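Local structure of sulfide-quinone reductase (Aquifex aeolicus, 3HYW) at residues S120-I123 / E127-L130; L109-G112 / Q116-N119; V146-I151 / Y161-M166; F45-L48 / W52-F55; V223-I226 / V231-E234. The protein oxidises hydrogen sulfide to polysulfur with the help of bound FAD and hands the electrons to a quinone in the membrane. All coordinates share one frame; numbering follows the deposited sequence.

Contact 1 (S120-I123 / E127-L130)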
loop_
_atom_site.group_PDB
_atom_site.type_symbol
_atom_site.label_atom_id
_atom_site.label_comp_id
_atom_site.label_asym_id
_atom_site.label_seq_id
_atom_site.Cartn_x
_atom_site.Cartn_y
_atom_site.Cartn_z
ATOM N N SER A 120 14.664 20.133 -22.859
ATOM C CA SER A 120 13.449 19.898 -22.085
ATOM C C SER A 120 12.544 21.130 -22.095
ATOM O O SER A 120 12.792 22.092 -22.832
ATOM C CB SER A 120 13.804 19.496 -20.653
ATOM O OG SER A 120 12.706 18.873 -20.013
ATOM N N THR A 121 11.483 21.081 -21.293
ATOM C CA THR A 121 10.622 22.239 -21.067
ATOM C C THR A 121 10.473 22.460 -19.572
ATOM O O THR A 121 10.772 21.575 -18.772
ATOM C CB THR A 121 9.217 22.085 -21.711
ATOM O OG1 THR A 121 8.535 20.960 -21.145
ATOM C CG2 THR A 121 9.310 21.922 -23.225
ATOM N N SER A 122 10.007 23.649 -19.202
ATOM C CA SER A 122 9.775 23.996 -17.816
ATOM C C SER A 122 8.575 24.932 -17.730
ATOM O O SER A 122 8.216 25.585 -18.710
ATOM C CB SER A 122 11.018 24.655 -17.232
ATOM O OG SER A 122 11.208 25.929 -17.809
ATOM N N ILE A 123 7.956 24.988 -16.557
ATOM C CA ILE A 123 6.707 25.721 -16.372
ATOM C C ILE A 123 6.794 26.707 -15.199
ATOM O O ILE A 123 5.772 27.186 -14.707
ATOM C CB ILE A 123 5.505 24.749 -16.199
ATOM C CG1 ILE A 123 5.642 23.925 -14.909
ATOM C CG2 ILE A 123 5.379 23.824 -17.418
ATOM C CD1 ILE A 123 4.520 22.911 -14.681
ATOM N N GLU A 127 6.896 32.817 -19.116
ATOM C CA GLU A 127 7.648 32.798 -20.364
ATOM C C GLU A 127 8.059 31.380 -20.768
ATOM O O GLU A 127 7.902 30.989 -21.926
ATOM C CB GLU A 127 8.877 33.704 -20.237
ATOM C CG GLU A 127 8.545 35.208 -20.166
ATOM C CD GLU A 127 8.215 35.714 -18.765
ATOM O OE1 GLU A 127 8.375 34.960 -17.775
ATOM O OE2 GLU A 127 7.793 36.889 -18.653
ATOM N N HIS A 128 8.565 30.607 -19.809
ATOM C CA HIS A 128 8.882 29.191 -20.040
ATOM C C HIS A 128 7.623 28.342 -20.294
ATOM O O HIS A 128 7.624 27.470 -21.161
ATOM C CB HIS A 128 9.640 28.604 -18.844
ATOM C CG HIS A 128 11.078 29.017 -18.762
ATOM N ND1 HIS A 128 11.591 29.694 -17.677
ATOM C CD2 HIS A 128 12.112 28.835 -19.616
ATOM C CE1 HIS A 128 12.879 29.920 -17.870
ATOM N NE2 HIS A 128 13.220 29.409 -19.040
ATOM N N ALA A 129 6.565 28.577 -19.518
ATOM C CA ALA A 129 5.306 27.839 -19.683
ATOM C C ALA A 129 4.704 28.006 -21.084
ATOM O O ALA A 129 4.153 27.064 -21.647
ATOM C CB ALA A 129 4.289 28.235 -18.599
ATOM N N LEU A 130 4.831 29.204 -21.646
ATOM C CA LEU A 130 4.352 29.467 -23.004
ATOM C C LEU A 130 5.130 28.696 -24.074
ATOM O O LEU A 130 4.539 28.205 -25.035
ATOM C CB LEU A 130 4.330 30.971 -23.296
ATOM C CG LEU A 130 3.191 31.674 -22.545
ATOM C CD1 LEU A 130 3.463 33.152 -22.370
ATOM C CD2 LEU A 130 1.833 31.434 -23.208
HETATM O O HOH W 1 9.966 25.803 -21.374
#
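S122 meets H128 and I123 meets A129 where the loop from helix 116-119 turns back along the first turns of helix 126-141, a loop-helix junction beside the flavin in this pyridine nucleotide-disulphide oxidoreductase fold. The hydroxyl of S122 sits over one face of the H128 imidazole, nearest its inner end: OG is 3.2 Å from CG, 3.5 Å from CD2 and 3.8 Å from ND1. OG is placed there by a first torsion of 69°, which tucks it between the backbone N and carbonyl carbon of S122. Next along, I123 meets A129 through its CA, 4.1 Å from A129 CB, while its side chain leads off to about 4 Å from the FAD at the nearest atoms and packs on P46, A49 and M249. The two backbones are joined by water 1, which accepts from S122 N at 3.1 Å and donates to H128 O at 2.9 Å. S122 O and H128 O approach to 3.1 Å, two acceptors that would be expected to repel; the T132 hydroxyl lies within bonding reach of both and, its one proton shared or alternating, probably eases this. Further out, T125 OG1 bonds to H128 N just inside the helix start. E127 faces away from the loop: its OE1 makes a salt bridge to NH2 of the FAD-binding R36, and its OE2 a hydrogen bond to Y38 OH.

Contact 2 (L109-G112 / Q116-N119)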
loop_
_atom_site.group_PDB
_atom_site.type_symbol
_atom_site.label_atom_id
_atom_site.label_comp_id
_atom_site.label_asym_id
_atom_site.label_seq_id
_atom_site.Cartn_x
_atom_site.Cartn_y
_atom_site.Cartn_z
ATOM N N LEU A 109 16.450 29.916 -11.403
ATOM C CA LEU A 109 16.335 28.565 -11.926
ATOM C C LEU A 109 17.682 28.005 -12.339
ATOM O O LEU A 109 18.456 28.680 -13.018
ATOM C CB LEU A 109 15.363 28.536 -13.103
ATOM C CG LEU A 109 13.992 29.177 -12.835
ATOM C CD1 LEU A 109 13.137 29.126 -14.080
ATOM C CD2 LEU A 109 13.292 28.506 -11.670
ATOM N N VAL A 110 17.947 26.771 -11.916
ATOM C CA VAL A 110 19.148 26.034 -12.334
ATOM C C VAL A 110 18.721 24.761 -13.063
ATOM O O VAL A 110 18.154 23.841 -12.464
ATOM C CB VAL A 110 20.053 25.668 -11.135
ATOM C CG1 VAL A 110 21.307 24.886 -11.592
ATOM C CG2 VAL A 110 20.448 26.916 -10.357
ATOM N N PHE A 111 18.992 24.727 -14.364
ATOM C CA PHE A 111 18.704 23.562 -15.195
ATOM C C PHE A 111 19.901 22.619 -15.165
ATOM O O PHE A 111 20.675 22.534 -16.123
ATOM C CB PHE A 111 18.349 24.006 -16.620
ATOM C CG PHE A 111 17.105 24.851 -16.684
ATOM C CD1 PHE A 111 15.848 24.254 -16.768
ATOM C CD2 PHE A 111 17.185 26.239 -16.622
ATOM C CE1 PHE A 111 14.699 25.030 -16.802
ATOM C CE2 PHE A 111 16.030 27.024 -16.663
ATOM C CZ PHE A 111 14.793 26.419 -16.755
ATOM N N GLY A 112 20.034 21.917 -14.041
ATOM C CA GLY A 112 21.232 21.159 -13.701
ATOM C C GLY A 112 21.571 19.939 -14.530
ATOM O O GLY A 112 22.740 19.602 -14.664
ATOM N N GLN A 116 19.319 20.152 -20.349
ATOM C CA GLN A 116 17.960 20.342 -19.828
ATOM C C GLN A 116 17.311 21.625 -20.342
ATOM O O GLN A 116 16.207 21.584 -20.897
ATOM C CB GLN A 116 17.947 20.307 -18.296
ATOM C CG GLN A 116 16.564 20.559 -17.664
ATOM C CD GLN A 116 16.595 20.572 -16.145
ATOM O OE1 GLN A 116 17.622 20.295 -15.524
ATOM N NE2 GLN A 116 15.457 20.897 -15.536
ATOM N N GLU A 117 17.994 22.755 -20.164
ATOM C CA GLU A 117 17.458 24.037 -20.625
ATOM C C GLU A 117 17.207 24.039 -22.138
ATOM O O GLU A 117 16.243 24.647 -22.601
ATOM C CB GLU A 117 18.362 25.204 -20.221
ATOM C CG GLU A 117 17.634 26.558 -20.233
ATOM C CD GLU A 117 18.508 27.734 -19.815
ATOM O OE1 GLU A 117 19.678 27.525 -19.435
ATOM O OE2 GLU A 117 18.014 28.879 -19.869
ATOM N N GLU A 118 18.058 23.337 -22.886
ATOM C CA GLU A 118 17.977 23.286 -24.352
ATOM C C GLU A 118 16.940 22.292 -24.889
ATOM O O GLU A 118 16.226 22.595 -25.850
ATOM C CB GLU A 118 19.347 22.954 -24.972
ATOM C CG GLU A 118 20.449 23.978 -24.718
ATOM C CD GLU A 118 21.379 23.593 -23.568
ATOM O OE1 GLU A 118 20.904 23.042 -22.545
ATOM O OE2 GLU A 118 22.598 23.857 -23.693
ATOM N N ASN A 119 16.876 21.108 -24.282
ATOM C CA ASN A 119 16.090 19.993 -24.828
ATOM C C ASN A 119 14.779 19.686 -24.106
ATOM O O ASN A 119 13.891 19.039 -24.669
ATOM C CB ASN A 119 16.946 18.725 -24.891
ATOM C CG ASN A 119 18.209 18.915 -25.705
ATOM O OD1 ASN A 119 18.205 19.602 -26.727
ATOM N ND2 ASN A 119 19.298 18.302 -25.258
#
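F111 packs against Q116 and E117 from the centre of an inverse gamma turn, which takes the chain off the end of strand 108-110 and is closed by a weak bond from G112 N to V110 O. From its root outward, F111 CB lies 3.8 Å from both N and CB of E117, at the start of the short helix 116-119. CG stays against E117 CB. The two flanks of the ring then meet different partners. At CD1 the ring edge faces the Q116 amide, with NE2 3.6 Å from F111 CD1 near the ring plane and the amide turned almost perpendicular to the ring. CD2 and CE2 lie beneath the glutamate: E117 CG stands 4.0 Å from the ring centroid, 25° off the normal, a CH-pi contact displaced toward the rim. The E117 chain is extended beyond CG, and its carboxylate runs on over that flank, only 16° from parallel with the ring. At the far end CE1 reaches S122, and CZ the imidazole of H128. Q116, likewise extended, brings its amide oxygen back to the turn. There OE1 accepts a hydrogen bond from A113 N, and lies 3.3 Å from G112 N at an angle too poor for a second.

Contact 3 (V146-I151 / Y161-M166)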
loop_
_atom_site.group_PDB
_atom_site.type_symbol
_atom_site.label_atom_id
_atom_site.label_comp_id
_atom_site.label_asym_id
_atom_site.label_seq_id
_atom_site.Cartn_x
_atom_site.Cartn_y
_atom_site.Cartn_z
ATOM N N VAL A 146 6.403 10.310 -23.205
ATOM C CA VAL A 146 6.545 11.485 -22.354
ATOM C C VAL A 146 7.237 11.095 -21.057
ATOM O O VAL A 146 6.950 10.044 -20.473
ATOM C CB VAL A 146 5.175 12.140 -22.072
ATOM C CG1 VAL A 146 5.265 13.169 -20.944
ATOM C CG2 VAL A 146 4.657 12.797 -23.326
ATOM N N VAL A 147 8.181 11.928 -20.635
ATOM C CA VAL A 147 8.731 11.828 -19.290
ATOM C C VAL A 147 8.771 13.189 -18.612
ATOM O O VAL A 147 9.176 14.196 -19.196
ATOM C CB VAL A 147 10.088 11.041 -19.231
ATOM C CG1 VAL A 147 10.969 11.386 -20.386
ATOM C CG2 VAL A 147 10.810 11.249 -17.909
ATOM N N ILE A 148 8.299 13.201 -17.376
ATOM C CA ILE A 148 8.143 14.419 -16.604
ATOM C C ILE A 148 8.779 14.142 -15.249
ATOM O O ILE A 148 8.807 13.005 -14.807
ATOM C CB ILE A 148 6.630 14.789 -16.469
ATOM C CG1 ILE A 148 6.053 15.162 -17.844
ATOM C CG2 ILE A 148 6.412 15.944 -15.480
ATOM C CD1 ILE A 148 4.551 14.973 -17.977
ATOM N N GLY A 149 9.311 15.167 -14.597
ATOM C CA GLY A 149 9.768 14.974 -13.237
ATOM C C GLY A 149 10.645 16.060 -12.670
ATOM O O GLY A 149 10.516 17.237 -13.013
ATOM N N ALA A 150 11.535 15.635 -11.782
ATOM C CA ALA A 150 12.389 16.538 -11.032
ATOM C C ALA A 150 13.826 16.029 -11.018
ATOM O O ALA A 150 14.079 14.838 -10.821
ATOM C CB ALA A 150 11.864 16.687 -9.622
ATOM N N ILE A 151 14.756 16.947 -11.256
ATOM C CA ILE A 151 16.182 16.659 -11.195
ATOM C C ILE A 151 16.610 16.667 -9.715
ATOM O O ILE A 151 15.800 17.002 -8.843
ATOM C CB ILE A 151 17.009 17.674 -12.062
ATOM C CG1 ILE A 151 16.938 19.098 -11.483
ATOM C CG2 ILE A 151 16.530 17.651 -13.514
ATOM C CD1 ILE A 151 17.919 20.084 -12.110
ATOM N N TYR A 161 3.839 17.001 -10.645
ATOM C CA TYR A 161 2.688 16.109 -10.485
ATOM C C TYR A 161 1.442 16.658 -11.174
ATOM O O TYR A 161 0.727 15.917 -11.860
ATOM C CB TYR A 161 2.401 15.877 -9.004
ATOM C CG TYR A 161 3.418 14.996 -8.342
ATOM C CD1 TYR A 161 3.321 13.611 -8.439
ATOM C CD2 TYR A 161 4.493 15.539 -7.642
ATOM C CE1 TYR A 161 4.264 12.792 -7.845
ATOM C CE2 TYR A 161 5.434 14.723 -7.044
ATOM C CZ TYR A 161 5.311 13.350 -7.151
ATOM O OH TYR A 161 6.229 12.523 -6.563
ATOM N N GLU A 162 1.184 17.953 -10.984
ATOM C CA GLU A 162 0.054 18.623 -11.627
ATOM C C GLU A 162 0.135 18.505 -13.137
ATOM O O GLU A 162 -0.831 18.098 -13.779
ATOM C CB GLU A 162 0.007 20.112 -11.269
ATOM C CG GLU A 162 -0.570 20.445 -9.928
ATOM C CD GLU A 162 -0.770 21.941 -9.770
ATOM O OE1 GLU A 162 0.229 22.684 -9.903
ATOM O OE2 GLU A 162 -1.922 22.372 -9.535
ATOM N N PHE A 163 1.288 18.873 -13.693
ATOM C CA PHE A 163 1.490 18.889 -15.143
ATOM C C PHE A 163 1.346 17.494 -15.754
ATOM O O PHE A 163 0.747 17.333 -16.820
ATOM C CB PHE A 163 2.859 19.493 -15.500
ATOM C CG PHE A 163 3.087 19.644 -16.986
ATOM C CD1 PHE A 163 3.764 18.661 -17.707
ATOM C CD2 PHE A 163 2.613 20.764 -17.665
ATOM C CE1 PHE A 163 3.964 18.791 -19.088
ATOM C CE2 PHE A 163 2.810 20.905 -19.047
ATOM C CZ PHE A 163 3.491 19.921 -19.755
ATOM N N ALA A 164 1.898 16.493 -15.081
ATOM C CA ALA A 164 1.789 15.119 -15.553
ATOM C C ALA A 164 0.327 14.667 -15.633
ATOM O O ALA A 164 -0.096 14.068 -16.629
ATOM C CB ALA A 164 2.601 14.195 -14.671
ATOM N N LEU A 165 -0.446 14.961 -14.592
ATOM C CA LEU A 165 -1.836 14.521 -14.538
ATOM C C LEU A 165 -2.754 15.345 -15.440
ATOM O O LEU A 165 -3.710 14.808 -16.020
ATOM C CB LEU A 165 -2.330 14.457 -13.090
ATOM C CG LEU A 165 -1.668 13.284 -12.362
ATOM C CD1 LEU A 165 -1.748 13.426 -10.874
ATOM C CD2 LEU A 165 -2.255 11.951 -12.820
ATOM N N MET A 166 -2.428 16.631 -15.584
ATOM C CA MET A 166 -3.107 17.533 -16.525
ATOM C C MET A 166 -2.908 17.077 -17.966
ATOM O O MET A 166 -3.844 17.102 -18.763
ATOM C CB MET A 166 -2.584 18.968 -16.378
ATOM C CG MET A 166 -3.005 19.662 -15.103
ATOM S SD MET A 166 -2.401 21.362 -15.026
ATOM C CE MET A 166 -3.184 21.876 -13.529
#
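Ahead of I148, which alone on its strand touches F163 and A164 of the helix, V146 and V147 tie strand 146-150 into its sheet through backbone bonds, V146 to T183 on one flank and V147 to F247 and M249 on the other. I148 then points at the helix. With CG1 anti to its carbonyl carbon (chi1 -66°) the longer branch reaches forward, and the terminal methyl does most of the touching. I148 CD1 comes to 3.7 Å from A164 CA and 3.9 Å from A164 CB, resting on the helix backbone where the small alanine allows close approach. I148 CD1 also meets F163 at the ring edge, near the ring plane, 3.8 Å from F163 CD1 and 4.0 Å from F163 CE1. F163 CG is anti to the backbone N (chi1 -175°), which turns the CD1-CE1 edge of the ring to that methyl. Strand, helix 158-173 and the neighbouring parallel strand 182-185 form a beta-alpha-beta crossover; its first connection carries C156, seen as S-mercaptocysteine and probably a persulfide intermediate in catalysis. G149 follows in a conformation where a CB would collide with the preceding carbonyl oxygen, and A150 packs on F157, a residue of the octathiocane pocket. Across the helix, E162 OE2 makes a salt bridge to NZ of the FAD-binding K382.

Contact 4 (F45-L48 / W52-F55)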
loop_
_atom_site.group_PDB
_atom_site.type_symbol
_atom_site.label_atom_id
_atom_site.label_comp_id
_atom_site.label_asym_id
_atom_site.label_seq_id
_atom_site.Cartn_x
_atom_site.Cartn_y
_atom_site.Cartn_z
ATOM N N PHE A 45 0.503 28.730 -13.740
ATOM C CA PHE A 45 1.505 28.508 -14.787
ATOM C C PHE A 45 1.428 27.108 -15.432
ATOM O O PHE A 45 1.602 26.990 -16.649
ATOM C CB PHE A 45 2.936 28.817 -14.303
ATOM C CG PHE A 45 3.217 30.293 -14.066
ATOM C CD1 PHE A 45 2.256 31.271 -14.330
ATOM C CD2 PHE A 45 4.468 30.698 -13.611
ATOM C CE1 PHE A 45 2.530 32.622 -14.110
ATOM C CE2 PHE A 45 4.757 32.047 -13.398
ATOM C CZ PHE A 45 3.784 33.010 -13.646
ATOM N N PRO A 46 1.177 26.046 -14.629
ATOM C CA PRO A 46 0.937 24.747 -15.277
ATOM C C PRO A 46 -0.251 24.761 -16.242
ATOM O O PRO A 46 -0.210 24.110 -17.289
ATOM C CB PRO A 46 0.667 23.799 -14.095
ATOM C CG PRO A 46 1.339 24.462 -12.910
ATOM C CD PRO A 46 1.141 25.936 -13.154
ATOM N N HIS A 47 -1.300 25.497 -15.884
ATOM C CA HIS A 47 -2.472 25.651 -16.739
ATOM C C HIS A 47 -2.130 26.488 -17.968
ATOM O O HIS A 47 -2.622 26.209 -19.055
ATOM C CB HIS A 47 -3.617 26.304 -15.958
ATOM C CG HIS A 47 -3.894 25.662 -14.635
ATOM N ND1 HIS A 47 -3.031 25.760 -13.563
ATOM C CD2 HIS A 47 -4.941 24.918 -14.208
ATOM C CE1 HIS A 47 -3.529 25.096 -12.538
ATOM N NE2 HIS A 47 -4.692 24.582 -12.901
ATOM N N LEU A 48 -1.298 27.518 -17.794
ATOM C CA LEU A 48 -0.813 28.307 -18.935
ATOM C C LEU A 48 -0.038 27.418 -19.908
ATOM O O LEU A 48 -0.206 27.520 -21.121
ATOM C CB LEU A 48 0.059 29.481 -18.479
ATOM C CG LEU A 48 0.537 30.484 -19.548
ATOM C CD1 LEU A 48 -0.629 31.324 -20.116
ATOM C CD2 LEU A 48 1.619 31.403 -19.009
ATOM N N TRP A 52 -4.558 26.242 -21.070
ATOM C CA TRP A 52 -5.841 26.348 -20.389
ATOM C C TRP A 52 -6.053 27.748 -19.802
ATOM O O TRP A 52 -7.089 28.018 -19.197
ATOM C CB TRP A 52 -5.969 25.282 -19.295
ATOM C CG TRP A 52 -5.940 23.847 -19.791
ATOM C CD1 TRP A 52 -5.995 23.416 -21.091
ATOM C CD2 TRP A 52 -5.886 22.666 -18.983
ATOM N NE1 TRP A 52 -5.953 22.042 -21.140
ATOM C CE2 TRP A 52 -5.894 21.556 -19.859
ATOM C CE3 TRP A 52 -5.823 22.439 -17.600
ATOM C CZ2 TRP A 52 -5.843 20.237 -19.399
ATOM C CZ3 TRP A 52 -5.777 21.126 -17.145
ATOM C CH2 TRP A 52 -5.785 20.041 -18.045
ATOM N N ARG A 53 -5.056 28.616 -19.969
ATOM C CA ARG A 53 -5.151 30.013 -19.556
ATOM C C ARG A 53 -4.545 30.913 -20.623
ATOM O O ARG A 53 -3.662 30.486 -21.368
ATOM C CB ARG A 53 -4.396 30.266 -18.239
ATOM C CG ARG A 53 -4.896 29.508 -17.025
ATOM C CD ARG A 53 -6.299 29.913 -16.574
ATOM N NE ARG A 53 -6.567 29.335 -15.260
ATOM C CZ ARG A 53 -7.057 28.114 -15.048
ATOM N NH1 ARG A 53 -7.236 27.689 -13.800
ATOM N NH2 ARG A 53 -7.363 27.316 -16.070
ATOM N N LYS A 54 -5.027 32.152 -20.678
ATOM C CA LYS A 54 -4.358 33.231 -21.400
ATOM C C LYS A 54 -3.522 34.001 -20.388
ATOM O O LYS A 54 -3.939 34.164 -19.234
ATOM C CB LYS A 54 -5.377 34.175 -22.042
ATOM C CG LYS A 54 -6.185 33.586 -23.181
ATOM C CD LYS A 54 -7.281 34.572 -23.614
ATOM C CE LYS A 54 -8.099 34.042 -24.786
ATOM N NZ LYS A 54 -8.850 32.791 -24.458
ATOM N N PHE A 55 -2.355 34.487 -20.813
ATOM C CA PHE A 55 -1.443 35.194 -19.908
ATOM C C PHE A 55 -2.110 36.373 -19.184
ATOM O O PHE A 55 -1.915 36.566 -17.984
ATOM C CB PHE A 55 -0.192 35.665 -20.654
ATOM C CG PHE A 55 0.703 36.564 -19.842
ATOM C CD1 PHE A 55 0.670 37.950 -20.019
ATOM C CD2 PHE A 55 1.576 36.030 -18.904
ATOM C CE1 PHE A 55 1.497 38.783 -19.274
ATOM C CE2 PHE A 55 2.412 36.859 -18.147
ATOM C CZ PHE A 55 2.375 38.239 -18.338
#
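Hydrogen bonding links the segments through W52 N, which donates to H47 O at 2.8 Å with an N-H...O angle of 151°. Within 52-55, R53 bends back so that NH2 reaches W52 O at 3.2 Å, in the guanidinium plane but well above the plane of that carbonyl. The polar ends have partners outside the two segments: R53 NH1 forms a salt bridge with E386, H47 NE2 bonds to D350 and W52 NE1 to E170. H47 and R53 run side by side in the same direction, ring and guanidinium planes 42° apart, with R53 NH1 3.6 Å from H47 CD2 and H47 CB over one guanidinium face; R53 CG also lies 3.6 Å from H47 CB. Van der Waals contact falls to L48. Its CG is anti to the backbone N (chi1 -174°), which carries CD1 out against the passing backbone, 3.4 Å from R53 O and 3.7 Å from F55 N. The apolar side-chain partner of L48 CD1 is F55 CB, at 4.4 Å. A backbone bond from residue i+5 back to residue i, with the chain folding over the last turn, is a characteristic ending for a helix, here helix 45-50 beside the FAD site, the side chains of H47 and K382 being about 4 Å apart.

Contact 5 (V223-I226 / V231-E234)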
loop_
_atom_site.group_PDB
_atom_site.type_symbol
_atom_site.label_atom_id
_atom_site.label_comp_id
_atom_site.label_asym_id
_atom_site.label_seq_id
_atom_site.Cartn_x
_atom_site.Cartn_y
_atom_site.Cartn_z
ATOM N N VAL A 223 18.375 12.386 -12.291
ATOM C CA VAL A 223 18.360 12.716 -13.714
ATOM C C VAL A 223 19.647 13.473 -14.025
ATOM O O VAL A 223 19.943 14.502 -13.396
ATOM C CB VAL A 223 17.120 13.559 -14.097
ATOM C CG1 VAL A 223 17.169 13.983 -15.565
ATOM C CG2 VAL A 223 15.854 12.782 -13.818
ATOM N N LYS A 224 20.414 12.945 -14.975
ATOM C CA LYS A 224 21.735 13.483 -15.299
ATOM C C LYS A 224 21.759 14.233 -16.626
ATOM O O LYS A 224 22.558 15.156 -16.815
ATOM C CB LYS A 224 22.779 12.360 -15.321
ATOM C CG LYS A 224 23.105 11.779 -13.947
ATOM C CD LYS A 224 23.566 12.874 -12.973
ATOM C CE LYS A 224 23.866 12.325 -11.589
ATOM N NZ LYS A 224 25.318 12.091 -11.389
ATOM N N ALA A 225 20.883 13.823 -17.541
ATOM C CA ALA A 225 20.861 14.375 -18.883
ATOM C C ALA A 225 19.505 14.223 -19.534
ATOM O O ALA A 225 18.821 13.208 -19.364
ATOM C CB ALA A 225 21.946 13.715 -19.765
ATOM N N ILE A 226 19.130 15.253 -20.282
ATOM C CA ILE A 226 17.972 15.202 -21.149
ATOM C C ILE A 226 18.463 15.483 -22.562
ATOM O O ILE A 226 18.980 16.564 -22.855
ATOM C CB ILE A 226 16.876 16.201 -20.720
ATOM C CG1 ILE A 226 16.396 15.871 -19.300
ATOM C CG2 ILE A 226 15.708 16.162 -21.694
ATOM C CD1 ILE A 226 15.953 17.061 -18.505
ATOM N N VAL A 231 15.921 10.475 -21.769
ATOM C CA VAL A 231 16.371 10.958 -20.473
ATOM C C VAL A 231 17.332 9.923 -19.902
ATOM O O VAL A 231 17.077 8.711 -19.973
ATOM C CB VAL A 231 15.186 11.236 -19.507
ATOM C CG1 VAL A 231 15.678 11.590 -18.097
ATOM C CG2 VAL A 231 14.323 12.365 -20.053
ATOM N N ILE A 232 18.455 10.414 -19.388
ATOM C CA ILE A 232 19.453 9.575 -18.736
ATOM C C ILE A 232 19.455 9.872 -17.233
ATOM O O ILE A 232 19.589 11.027 -16.812
ATOM C CB ILE A 232 20.864 9.786 -19.335
ATOM C CG1 ILE A 232 20.837 9.569 -20.856
ATOM C CG2 ILE A 232 21.883 8.864 -18.656
ATOM C CD1 ILE A 232 22.107 9.996 -21.571
ATOM N N TYR A 233 19.277 8.824 -16.436
ATOM C CA TYR A 233 19.299 8.952 -14.987
ATOM C C TYR A 233 20.280 7.966 -14.363
ATOM O O TYR A 233 20.628 6.954 -14.969
ATOM C CB TYR A 233 17.891 8.801 -14.388
ATOM C CG TYR A 233 17.261 7.435 -14.556
ATOM C CD1 TYR A 233 16.508 7.126 -15.689
ATOM C CD2 TYR A 233 17.408 6.456 -13.573
ATOM C CE1 TYR A 233 15.924 5.869 -15.843
ATOM C CE2 TYR A 233 16.827 5.200 -13.713
ATOM C CZ TYR A 233 16.084 4.914 -14.847
ATOM O OH TYR A 233 15.522 3.664 -14.994
ATOM N N GLU A 234 20.713 8.280 -13.147
ATOM C CA GLU A 234 21.638 7.447 -12.403
ATOM C C GLU A 234 20.956 6.970 -11.121
ATOM O O GLU A 234 20.373 7.775 -10.387
ATOM C CB GLU A 234 22.880 8.271 -12.070
ATOM C CG GLU A 234 24.060 7.496 -11.530
ATOM C CD GLU A 234 25.273 8.378 -11.298
ATOM O OE1 GLU A 234 25.573 9.235 -12.160
ATOM O OE2 GLU A 234 25.938 8.209 -10.254
#
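Around I232 the antiparallel strands 223-226 and 231-234, their directions 165° apart, are thrown out of step by a classic beta bulge in which K224 and A225 both face this one residue. I232 O takes two donors, K224 N at 2.8 Å and A225 N at 3.2 Å, and the return bond from I232 N to A225 O is 2.8 Å and nearly straight (173°). The near-helical backbone of K224 inserts the extra residue between the V223-Y233 and A225-I232 pairs. At the bulge the lysine chain bends twice, and NZ comes to E234 OE1 at 3.0 Å in a salt bridge. It arrives from above the carboxylate, 55° out of its plane, while the stems pass with K224 CG 4.0 Å from E234 CB. A225 and I232 occupy the more open face, where their CB atoms are 4.1 Å apart. The other face is mainly apolar: V231 lies between two neighbours, its CG1 3.8 Å from V223 CG1 and its CG2 4.1 Å from I226 CG1. Y233 shares this face only through its CB, against V223; its ring leads away to lie near that of H241. The hairpin is completed to a three-stranded antiparallel sheet by strand 240-244, bonded through V231 and Y233. The hairpin face formed by V223, I226 and V231 packs on F250 and T248 of strand 247-255, V223 and Y233 also touch I185 of strand 182-185, and K224 and I226 share backbone bonds with E114.

Overall arrangement
Contact 1 touches all the others. Its H128 CE1 lies 3.9 Å from L109 CD1 of contact 2, I123 CD1 3.9 Å from F163 CB of contact 3, and S120 CB 3.9 Å from I226 CD1 of contact 5, while I123 O approaches F45 CB of contact 4 to 3.3 Å; the I123 side chain is also about 6 Å from bound hydrogen sulfide at the nearest atoms. Contact 3 borders contact 4 where M166 reaches H47 and W52, and contact 5 where V147 CG1 is 3.5 Å from V231 CG2. Contact 2 meets contact 5 through a probable hydrogen bond from N119 ND2 to I226 O. Contacts 4 and 5 stand farthest apart, centres 28 Å, one beside the FAD, the other away from the known sites.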